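Local coordinates for protein abietadiene synthase, chloroplastic (Abies grandis, PDB 3S9V) that belongs to the plant terpene synthases, largely helical enzymes that join an N-terminal terpene synthase domain to a metal-binding one, at residues V557-W560 against D561-V565. Numbering follows the deposited sequence.
Sequences VKRW and DLSLV
Arg559 and Ser563 meet in a local contact at the surface, where helix 547-559 of the largely helical terpene synthase fold ends and the chain turns into the loop leading to helix 570-594. An Asx turn shapes this loop: Asp561 OD1 accepts a hydrogen bond from the backbone N of Ser563 at 2.7 Å, approached from above the carboxylate plane. The chain leaves the helix at Trp560, whose positive phi redirects it; the indole turns away from the loop toward helices 570-594 and 599-621, and its NE1 bonds to Asn584. In Arg559, chi1 (54°) sets CG between the backbone N and the carbonyl carbon and leads the chain over Asp561, with CD 3.2 Å from Asp561 OD2. The bend at chi3 (74°) then turns the guanidinium toward Ser563, and NE stays 4.4 Å from Asp561 OD2, too far for a salt bridge. The guanidinium charge is met by Glu555, one helical turn earlier, through NH2. Leu564 lies across one face, with CD2 3.4 Å from Arg559 NH1. Ser563 OG appears to donate to Asp561 OD1, though 2.5 Å is unusually short and less certain. Arg559 NH1 donates to Ser563 OG at 2.7 Å, almost exactly in the guanidinium plane.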
loop_
_atom_site.group_PDB
_atom_site.type_symbol
_atom_site.label_atom_id
_atom_site.label_comp_id
_atom_site.label_asym_id
_atom_site.label_seq_id
_atom_site.Cartn_x
_atom_site.Cartn_y
_atom_site.Cartn_z
ATOM N N VAL A 557 -23.418 -19.032 -34.380
ATOM C CA VAL A 557 -22.299 -18.126 -34.155
ATOM C C VAL A 557 -21.243 -18.281 -35.253
ATOM O O VAL A 557 -20.631 -17.302 -35.677
ATOM C CB VAL A 557 -21.650 -18.388 -32.774
ATOM C CG1 VAL A 557 -20.494 -17.444 -32.550
ATOM C CG2 VAL A 557 -22.684 -18.218 -31.676
ATOM N N LYS A 558 -21.043 -19.509 -35.723
ATOM C CA LYS A 558 -20.062 -19.762 -36.769
ATOM C C LYS A 558 -20.420 -19.120 -38.119
ATOM O O LYS A 558 -19.574 -18.481 -38.756
ATOM C CB LYS A 558 -19.878 -21.265 -36.972
ATOM C CG LYS A 558 -18.841 -21.595 -38.034
ATOM C CD LYS A 558 -18.909 -23.046 -38.486
ATOM C CE LYS A 558 -17.891 -23.312 -39.587
ATOM N NZ LYS A 558 -18.024 -24.679 -40.157
ATOM N N ARG A 559 -21.657 -19.306 -38.572
ATOM C CA ARG A 559 -22.063 -18.726 -39.851
ATOM C C ARG A 559 -22.533 -17.276 -39.667
ATOM O O ARG A 559 -22.615 -16.509 -40.624
ATOM C CB ARG A 559 -23.164 -19.579 -40.494
ATOM C CG ARG A 559 -24.356 -19.824 -39.606
ATOM C CD ARG A 559 -25.471 -20.567 -40.332
ATOM N NE ARG A 559 -25.185 -21.982 -40.558
ATOM C CZ ARG A 559 -26.092 -22.863 -40.978
ATOM N NH1 ARG A 559 -27.337 -22.468 -41.216
ATOM N NH2 ARG A 559 -25.764 -24.136 -41.155
ATOM N N TRP A 560 -22.815 -16.919 -38.418
ATOM C CA TRP A 560 -23.266 -15.584 -38.030
ATOM C C TRP A 560 -24.461 -15.032 -38.813
ATOM O O TRP A 560 -24.355 -14.005 -39.487
ATOM C CB TRP A 560 -22.090 -14.593 -38.082
ATOM C CG TRP A 560 -22.346 -13.319 -37.323
ATOM C CD1 TRP A 560 -22.735 -12.118 -37.842
ATOM C CD2 TRP A 560 -22.324 -13.151 -35.900
ATOM N NE1 TRP A 560 -22.965 -11.216 -36.833
ATOM C CE2 TRP A 560 -22.720 -11.822 -35.631
ATOM C CE3 TRP A 560 -22.012 -13.995 -34.827
ATOM C CZ2 TRP A 560 -22.814 -11.317 -34.333
ATOM C CZ3 TRP A 560 -22.104 -13.492 -33.535
ATOM C CH2 TRP A 560 -22.503 -12.164 -33.301
ATOM N N ASP A 561 -25.595 -15.725 -38.717
ATOM C CA ASP A 561 -26.837 -15.304 -39.364
ATOM C C ASP A 561 -28.005 -15.836 -38.544
ATOM O O ASP A 561 -27.805 -16.365 -37.448
ATOM C CB ASP A 561 -26.933 -15.814 -40.811
ATOM C CG ASP A 561 -26.944 -17.330 -40.909
ATOM O OD1 ASP A 561 -27.615 -17.988 -40.084
ATOM O OD2 ASP A 561 -26.293 -17.865 -41.831
ATOM N N LEU A 562 -29.221 -15.695 -39.067
ATOM C CA LEU A 562 -30.409 -16.163 -38.365
ATOM C C LEU A 562 -31.064 -17.326 -39.100
ATOM O O LEU A 562 -32.275 -17.507 -39.032
ATOM C CB LEU A 562 -31.414 -15.015 -38.220
ATOM C CG LEU A 562 -30.891 -13.742 -37.549
ATOM C CD1 LEU A 562 -31.990 -12.694 -37.503
ATOM C CD2 LEU A 562 -30.409 -14.060 -36.146
ATOM N N SER A 563 -30.259 -18.124 -39.791
ATOM C CA SER A 563 -30.775 -19.260 -40.552
ATOM C C SER A 563 -31.152 -20.488 -39.726
ATOM O O SER A 563 -31.652 -21.468 -40.281
ATOM C CB SER A 563 -29.752 -19.687 -41.598
ATOM O OG SER A 563 -28.561 -20.121 -40.965
ATOM N N LEU A 564 -30.911 -20.452 -38.418
ATOM C CA LEU A 564 -31.228 -21.600 -37.568
ATOM C C LEU A 564 -32.157 -21.257 -36.412
ATOM O O LEU A 564 -32.553 -22.134 -35.648
ATOM C CB LEU A 564 -29.937 -22.227 -37.023
ATOM C CG LEU A 564 -28.945 -22.713 -38.077
ATOM C CD1 LEU A 564 -27.745 -23.333 -37.409
ATOM C CD2 LEU A 564 -29.622 -23.724 -38.988
ATOM N N VAL A 565 -32.504 -19.983 -36.295
ATOM C CA VAL A 565 -33.381 -19.510 -35.229
ATOM C C VAL A 565 -34.722 -20.251 -35.159
ATOM O O VAL A 565 -35.317 -20.380 -34.087
ATOM C CB VAL A 565 -33.638 -17.991 -35.391
ATOM C CG1 VAL A 565 -34.774 -17.541 -34.494
ATOM C CG2 VAL A 565 -32.375 -17.222 -35.046
#